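Local coordinates for protein phosphoribosylformylglycinamidine cyclo-ligase (Thermus thermophilus HB8, PDB 5AVM) that probably catalyses the ATP-dependent closure of formylglycinamidine ribonucleotide to aminoimidazole ribonucleotide, a step of de novo purine biosynthesis, at residues V57-G62 / N89-Q94; E97-L102 / T155-V160. One frame throughout, in Å; residues are numbered along the deposited sequence.

Contact 1. Residues V57-G62 / N89-Q94; sequences VATTDG and NDLLAQ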
ATOM      1  N   VAL B  57      -2.707  14.664   3.083  1.00 16.71           N
ATOM      2  CA  VAL B  57      -2.598  14.114   1.746  1.00 15.64           C
ATOM      3  C   VAL B  57      -1.753  12.853   1.842  1.00 16.43           C
ATOM      4  O   VAL B  57      -1.144  12.572   2.873  1.00 16.28           O
ATOM      5  CB  VAL B  57      -1.913  15.104   0.772  1.00 16.49           C
ATOM      6  CG1 VAL B  57      -2.800  16.312   0.552  1.00 16.91           C
ATOM      7  CG2 VAL B  57      -0.572  15.536   1.323  1.00 13.20           C
ATOM      8  N   ALA B  58      -1.731  12.076   0.773  1.00 17.46           N
ATOM      9  CA  ALA B  58      -0.935  10.864   0.767  1.00 18.63           C
ATOM     10  C   ALA B  58      -0.880  10.291  -0.635  1.00 19.88           C
ATOM     11  O   ALA B  58      -1.638  10.686  -1.528  1.00 20.30           O
ATOM     12  CB  ALA B  58      -1.515   9.826   1.746  1.00 16.50           C
ATOM     13  N   THR B  59       0.030   9.347  -0.807  1.00 20.00           N
ATOM     14  CA  THR B  59       0.226   8.690  -2.080  1.00 19.42           C
ATOM     15  C   THR B  59       0.730   7.292  -1.740  1.00 19.98           C
ATOM     16  O   THR B  59       1.301   7.082  -0.669  1.00 19.49           O
ATOM     17  CB  THR B  59       1.293   9.462  -2.920  1.00 18.65           C
ATOM     18  OG1 THR B  59       1.500   8.804  -4.172  1.00 17.39           O
ATOM     19  CG2 THR B  59       2.613   9.541  -2.172  1.00 15.90           C
ATOM     20  N   THR B  60       0.481   6.336  -2.625  1.00 20.58           N
ATOM     21  CA  THR B  60       0.969   4.981  -2.434  1.00 21.06           C
ATOM     22  C   THR B  60       1.668   4.621  -3.752  1.00 22.50           C
ATOM     23  O   THR B  60       1.172   4.948  -4.832  1.00 22.99           O
ATOM     24  CB  THR B  60      -0.179   3.994  -2.101  1.00 21.35           C
ATOM     25  OG1 THR B  60       0.392   2.779  -1.600  1.00 22.32           O
ATOM     26  CG2 THR B  60      -1.045   3.699  -3.327  1.00 16.99           C
ATOM     27  N   ASP B  61       2.833   3.982  -3.667  1.00 22.94           N
ATOM     28  CA  ASP B  61       3.610   3.641  -4.866  1.00 23.28           C
ATOM     29  C   ASP B  61       4.294   2.302  -4.732  1.00 22.06           C
ATOM     30  O   ASP B  61       4.272   1.690  -3.673  1.00 23.23           O
ATOM     31  CB  ASP B  61       4.713   4.684  -5.114  1.00 23.12           C
ATOM     32  CG  ASP B  61       4.178   6.018  -5.573  1.00 23.93           C
ATOM     33  OD1 ASP B  61       3.656   6.094  -6.701  1.00 28.58           O
ATOM     34  OD2 ASP B  61       4.281   6.999  -4.811  1.00 25.55           O
ATOM     35  N   GLY B  62       4.925   1.878  -5.818  1.00 22.15           N
ATOM     36  CA  GLY B  62       5.657   0.628  -5.831  1.00 23.41           C
ATOM     37  C   GLY B  62       6.984   0.881  -6.518  1.00 24.82           C
ATOM     38  O   GLY B  62       7.084   1.791  -7.339  1.00 25.86           O
ATOM     39  N   ASN B  89       8.300  12.536  -4.021  1.00 21.70           N
ATOM     40  CA  ASN B  89       8.019  13.371  -5.184  1.00 20.66           C
ATOM     41  C   ASN B  89       6.555  13.433  -5.574  1.00 20.07           C
ATOM     42  O   ASN B  89       6.074  14.488  -5.969  1.00 21.02           O
ATOM     43  CB  ASN B  89       8.843  12.918  -6.395  1.00 22.28           C
ATOM     44  CG  ASN B  89      10.328  13.236  -6.255  1.00 25.03           C
ATOM     45  OD1 ASN B  89      10.762  13.849  -5.268  1.00 26.03           O
ATOM     46  ND2 ASN B  89      11.118  12.820  -7.248  1.00 23.81           N
ATOM     47  N   ASP B  90       5.846  12.314  -5.489  1.00 21.80           N
ATOM     48  CA  ASP B  90       4.423  12.310  -5.834  1.00 22.30           C
ATOM     49  C   ASP B  90       3.650  13.245  -4.910  1.00 22.52           C
ATOM     50  O   ASP B  90       2.588  13.765  -5.272  1.00 23.48           O
ATOM     51  CB  ASP B  90       3.854  10.890  -5.744  1.00 22.58           C
ATOM     52  CG  ASP B  90       3.891  10.161  -7.077  1.00 24.36           C
ATOM     53  OD1 ASP B  90       4.564  10.651  -8.011  1.00 24.07           O
ATOM     54  OD2 ASP B  90       3.246   9.095  -7.194  1.00 27.57           O
ATOM     55  N   LEU B  91       4.201  13.456  -3.717  1.00 22.03           N
ATOM     56  CA  LEU B  91       3.597  14.329  -2.722  1.00 22.94           C
ATOM     57  C   LEU B  91       4.023  15.775  -2.986  1.00 23.43           C
ATOM     58  O   LEU B  91       3.208  16.690  -2.884  1.00 22.96           O
ATOM     59  CB  LEU B  91       4.011  13.889  -1.310  1.00 21.88           C
ATOM     60  CG  LEU B  91       2.875  13.578  -0.324  1.00 23.66           C
ATOM     61  CD1 LEU B  91       2.040  12.411  -0.824  1.00 23.01           C
ATOM     62  CD2 LEU B  91       3.459  13.246   1.030  1.00 23.85           C
ATOM     63  N   LEU B  92       5.294  15.981  -3.337  1.00 24.05           N
ATOM     64  CA  LEU B  92       5.794  17.321  -3.631  1.00 24.00           C
ATOM     65  C   LEU B  92       5.046  17.931  -4.804  1.00 24.14           C
ATOM     66  O   LEU B  92       4.968  19.150  -4.926  1.00 26.49           O
ATOM     67  CB  LEU B  92       7.288  17.287  -3.944  1.00 23.64           C
ATOM     68  CG  LEU B  92       8.225  17.040  -2.758  1.00 23.98           C
ATOM     69  CD1 LEU B  92       9.654  16.872  -3.269  1.00 23.99           C
ATOM     70  CD2 LEU B  92       8.133  18.191  -1.766  1.00 22.61           C
ATOM     71  N   ALA B  93       4.500  17.081  -5.669  1.00 24.90           N
ATOM     72  CA  ALA B  93       3.736  17.539  -6.826  1.00 25.31           C
ATOM     73  C   ALA B  93       2.419  18.150  -6.362  1.00 26.97           C
ATOM     74  O   ALA B  93       1.844  18.999  -7.040  1.00 29.19           O
ATOM     75  CB  ALA B  93       3.463  16.379  -7.761  1.00 25.21           C
ATOM     76  N   GLN B  94       1.942  17.710  -5.203  1.00 27.73           N
ATOM     77  CA  GLN B  94       0.698  18.220  -4.630  1.00 28.81           C
ATOM     78  C   GLN B  94       0.948  19.516  -3.848  1.00 28.01           C
ATOM     79  O   GLN B  94       0.037  20.317  -3.638  1.00 28.18           O
ATOM     80  CB  GLN B  94       0.087  17.169  -3.693  1.00 30.46           C
ATOM     81  CG  GLN B  94      -0.252  15.848  -4.368  1.00 32.74           C
ATOM     82  CD  GLN B  94      -0.930  14.867  -3.426  1.00 33.83           C
ATOM     83  OE1 GLN B  94      -1.894  15.213  -2.742  1.00 33.91           O
ATOM     84  NE2 GLN B  94      -0.435  13.632  -3.395  1.00 34.19           N
TER
HETATM   85  O   HOH W   1      -3.733  13.248  -1.571  1.00 22.80           O
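The strand that is outermost within this chain's N-terminal sheet lies here on the last part of helix 79-92 and the turn after it, with Val57, Thr59 and Asp61 turned toward Asp90, Leu91 and Gln94. The tightest carbon contact is between Thr59 CG2 and Leu91 CD1, 3.2 Å apart, closer than two methyls usually settle. Leu91 holds an intermediate first torsion (chi1 -124°), which brings that same CD1 down to 3.6 Å from the backbone carbon C of Ala58, so one branch covers both residues. On Thr59 the hydroxyl stands on the other branch, OG1 facing the carboxylate of Asp90 with OD2 3.5 Å away.

This helix-on-sheet layer belongs to the N-terminal domain of the AIR synthase family, and toward Gly62 it becomes strongly acidic. Asp61 OD1 and Asp90 OD2, both acceptors, approach to 3.1 Å, their carboxylate planes 61° apart. The other oxygen of Asp90, OD1, is hydrogen-bonded to His243, a bond that should help to set the rotation of the carboxylate, while Glu137 of the second subunit brings a third carboxylate close to Asp61. Such a cluster is consistent with the magnesium-nucleotide site that relatives build between their subunits. An alanine in place of Asp61 would take away the negative charge that sits close to both Asp90 and Glu137 of the second subunit, and would probably open a gap beside Asp90 OD2.

At the far end Gln94 reaches back over the strand, its chain extended beyond CG (chi2 -177°), and runs antiparallel alongside Val57. Its OE1 rests 3.5 Å from Val57 CB. The same oxygen accepts from a water at 2.9 Å, and that water in turn receives Ala58 N, a bridge that ties the amide end to the strand's backbone.

Contact 2. Residues E97-L102 / T155-V160; sequences EPLFFL and TLVGVV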
ATOM      1  N   GLU B  97       4.530  18.313   2.292  1.00 27.12           N
ATOM      2  CA  GLU B  97       5.749  17.853   2.961  1.00 29.88           C
ATOM      3  C   GLU B  97       5.420  16.504   3.600  1.00 28.89           C
ATOM      4  O   GLU B  97       4.290  16.278   4.042  1.00 28.97           O
ATOM      5  CB  GLU B  97       6.184  18.821   4.067  1.00 32.65           C
ATOM      6  CG  GLU B  97       6.667  20.166   3.591  1.00 37.57           C
ATOM      7  CD  GLU B  97       7.718  20.738   4.513  1.00 41.21           C
ATOM      8  OE1 GLU B  97       8.890  20.295   4.424  1.00 41.44           O
ATOM      9  OE2 GLU B  97       7.370  21.615   5.335  1.00 43.91           O
ATOM     10  N   PRO B  98       6.405  15.595   3.672  1.00 29.04           N
ATOM     11  CA  PRO B  98       6.161  14.277   4.266  1.00 27.97           C
ATOM     12  C   PRO B  98       5.973  14.266   5.777  1.00 27.05           C
ATOM     13  O   PRO B  98       6.625  15.022   6.490  1.00 26.67           O
ATOM     14  CB  PRO B  98       7.386  13.475   3.823  1.00 27.89           C
ATOM     15  CG  PRO B  98       8.464  14.506   3.792  1.00 27.93           C
ATOM     16  CD  PRO B  98       7.781  15.694   3.148  1.00 28.46           C
ATOM     17  N   LEU B  99       5.070  13.401   6.251  1.00 27.01           N
ATOM     18  CA  LEU B  99       4.795  13.243   7.686  1.00 25.70           C
ATOM     19  C   LEU B  99       5.288  11.880   8.205  1.00 24.26           C
ATOM     20  O   LEU B  99       5.768  11.778   9.334  1.00 24.74           O
ATOM     21  CB  LEU B  99       3.293  13.381   7.982  1.00 25.51           C
ATOM     22  CG  LEU B  99       2.678  14.780   8.089  1.00 25.50           C
ATOM     23  CD1 LEU B  99       1.167  14.657   8.303  1.00 24.16           C
ATOM     24  CD2 LEU B  99       3.319  15.541   9.242  1.00 24.30           C
ATOM     25  N   PHE B 100       5.157  10.837   7.390  1.00 21.23           N
ATOM     26  CA  PHE B 100       5.612   9.504   7.771  1.00 19.63           C
ATOM     27  C   PHE B 100       5.390   8.490   6.647  1.00 19.16           C
ATOM     28  O   PHE B 100       4.534   8.687   5.785  1.00 18.04           O
ATOM     29  CB  PHE B 100       4.924   9.047   9.070  1.00 19.29           C
ATOM     30  CG  PHE B 100       3.418   9.009   8.998  1.00 18.09           C
ATOM     31  CD1 PHE B 100       2.762   7.958   8.361  1.00 16.36           C
ATOM     32  CD2 PHE B 100       2.654  10.011   9.599  1.00 16.54           C
ATOM     33  CE1 PHE B 100       1.370   7.902   8.328  1.00 16.07           C
ATOM     34  CE2 PHE B 100       1.261   9.964   9.568  1.00 16.70           C
ATOM     35  CZ  PHE B 100       0.618   8.906   8.932  1.00 15.62           C
ATOM     36  N   PHE B 101       6.171   7.413   6.670  1.00 18.15           N
ATOM     37  CA  PHE B 101       6.116   6.363   5.653  1.00 19.47           C
ATOM     38  C   PHE B 101       5.901   4.977   6.282  1.00 20.63           C
ATOM     39  O   PHE B 101       6.230   4.758   7.442  1.00 21.34           O
ATOM     40  CB  PHE B 101       7.449   6.389   4.872  1.00 19.29           C
ATOM     41  CG  PHE B 101       7.606   5.293   3.848  1.00 18.74           C
ATOM     42  CD1 PHE B 101       6.957   5.362   2.619  1.00 19.83           C
ATOM     43  CD2 PHE B 101       8.424   4.196   4.106  1.00 18.35           C
ATOM     44  CE1 PHE B 101       7.122   4.355   1.662  1.00 19.35           C
ATOM     45  CE2 PHE B 101       8.594   3.188   3.158  1.00 17.43           C
ATOM     46  CZ  PHE B 101       7.939   3.269   1.934  1.00 18.30           C
ATOM     47  N   LEU B 102       5.319   4.058   5.519  1.00 21.78           N
ATOM     48  CA  LEU B 102       5.137   2.676   5.961  1.00 23.40           C
ATOM     49  C   LEU B 102       5.044   1.841   4.683  1.00 25.04           C
ATOM     50  O   LEU B 102       4.571   2.339   3.654  1.00 24.44           O
ATOM     51  CB  LEU B 102       3.902   2.507   6.862  1.00 22.52           C
ATOM     52  CG  LEU B 102       2.443   2.664   6.447  1.00 21.59           C
ATOM     53  CD1 LEU B 102       1.597   2.015   7.525  1.00 18.80           C
ATOM     54  CD2 LEU B 102       2.064   4.127   6.279  1.00 20.40           C
ATOM     55  N   THR B 155       3.560   3.656   1.316  1.00 19.79           N
ATOM     56  CA  THR B 155       2.657   4.799   1.376  1.00 20.44           C
ATOM     57  C   THR B 155       3.292   5.935   2.163  1.00 20.52           C
ATOM     58  O   THR B 155       3.867   5.705   3.224  1.00 21.90           O
ATOM     59  CB  THR B 155       1.319   4.417   2.036  1.00 19.92           C
ATOM     60  OG1 THR B 155       0.617   3.523   1.171  1.00 22.34           O
ATOM     61  CG2 THR B 155       0.453   5.653   2.273  1.00 20.03           C
ATOM     62  N   LEU B 156       3.197   7.153   1.627  1.00 20.01           N
ATOM     63  CA  LEU B 156       3.749   8.331   2.291  1.00 19.23           C
ATOM     64  C   LEU B 156       2.619   9.309   2.591  1.00 19.73           C
ATOM     65  O   LEU B 156       1.877   9.705   1.687  1.00 19.76           O
ATOM     66  CB  LEU B 156       4.792   9.031   1.406  1.00 17.11           C
ATOM     67  CG  LEU B 156       5.488  10.264   2.013  1.00 17.51           C
ATOM     68  CD1 LEU B 156       6.458   9.836   3.109  1.00 14.01           C
ATOM     69  CD2 LEU B 156       6.231  11.022   0.931  1.00 15.33           C
ATOM     70  N   VAL B 157       2.483   9.682   3.863  1.00 19.19           N
ATOM     71  CA  VAL B 157       1.460  10.634   4.288  1.00 16.78           C
ATOM     72  C   VAL B 157       2.148  11.977   4.471  1.00 16.79           C
ATOM     73  O   VAL B 157       3.305  12.043   4.885  1.00 16.94           O
ATOM     74  CB  VAL B 157       0.789  10.192   5.622  1.00 17.29           C
ATOM     75  CG1 VAL B 157      -0.208  11.249   6.099  1.00 15.03           C
ATOM     76  CG2 VAL B 157       0.087   8.854   5.423  1.00 12.92           C
ATOM     77  N   GLY B 158       1.444  13.051   4.148  1.00 16.70           N
ATOM     78  CA  GLY B 158       2.044  14.362   4.269  1.00 17.17           C
ATOM     79  C   GLY B 158       1.032  15.405   4.653  1.00 17.12           C
ATOM     80  O   GLY B 158      -0.073  15.072   5.065  1.00 19.05           O
ATOM     81  N   VAL B 159       1.399  16.670   4.519  1.00 17.11           N
ATOM     82  CA  VAL B 159       0.490  17.741   4.878  1.00 17.10           C
ATOM     83  C   VAL B 159       0.763  18.958   4.001  1.00 18.26           C
ATOM     84  O   VAL B 159       1.893  19.189   3.582  1.00 18.06           O
ATOM     85  CB  VAL B 159       0.643  18.096   6.394  1.00 18.16           C
ATOM     86  CG1 VAL B 159       2.050  18.646   6.673  1.00 17.83           C
ATOM     87  CG2 VAL B 159      -0.443  19.075   6.823  1.00 15.49           C
ATOM     88  N   VAL B 160      -0.281  19.722   3.709  1.00 19.05           N
ATOM     89  CA  VAL B 160      -0.156  20.912   2.877  1.00 18.60           C
ATOM     90  C   VAL B 160      -1.248  21.921   3.252  1.00 19.90           C
ATOM     91  O   VAL B 160      -2.341  21.531   3.655  1.00 20.61           O
ATOM     92  CB  VAL B 160      -0.294  20.531   1.382  1.00 17.76           C
ATOM     93  CG1 VAL B 160      -1.641  19.873   1.143  1.00 13.83           C
ATOM     94  CG2 VAL B 160      -0.112  21.761   0.499  1.00 15.82           C
TER
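Phe100 and Val157 extend in the same direction from neighbouring strands, the valine over one face of the ring. Val157 CB sits 3.8 Å from the ring centroid and 22° off its normal, a CH-pi contact, and its methyl CG2 presses toward the rim, 3.3 Å from Phe100 CE1. The ring is brought over its neighbour by a first torsion that sets CG between the backbone N and the carbonyl carbon (chi1 58°).

Around this pair the backbone explains the placement. Val157 O takes two donors, Leu99 N at 2.6 Å and, weakly, Phe100 N at 3.3 Å, while Val157 N returns a nearly straight bond to Phe100 O. The extra residue turns Leu99 toward the opposite strand, where its CD1 lies 3.5 Å from Gly158 O and also reaches Val159. Before the bulge, Glu97 and Val159 exchange a pair of bonds; next to them Gly158 faces Pro98, the CA atoms only 4.1 Å apart, and a CB there would clash with Glu97 O. Beyond it, Leu102 and Thr155 are likewise doubly bonded.

On the other face Leu156 CD1 packs at 3.8 Å against Pro98 CB, and Phe101 approaches obliquely, its CD1 3.2 Å from Thr155 O. Helix 79-92 covers this side through Leu83 on Phe101 and Leu91 on Leu156. The Phe100 side meets the second subunit instead: Val157 touches Val157 of that chain, Phe100 touches its Ala58, and the Thr155 hydroxyl is hydrogen-bonded to Thr155 of the partner. The whole is a classic beta bulge in an antiparallel strand pair, set in the sheet that, as in other AIR synthases, packs against its mate to form the dimer's central barrel.

Contact 1 and contact 2 are neighbours in the N-terminal domain, their centres about 8 Å apart, and they follow one another in series along the chain: helix 79-92, which contributes to contact 1, is followed by strand 97-107 of contact 2. Both reach one four-stranded mixed sheet, in which strand 150-161 lies between 54-62 and 97-107. Backbone bonds such as Val57 O to Gly158 N (2.9 Å) join them, as does the hydroxyl pair Thr60 and Thr155. Contact 1 fastens the helical layer to one face of the sheet; contact 2 knits its interior. Both touch the second subunit, so the sheet serves the monomer's core and the dimer interface together.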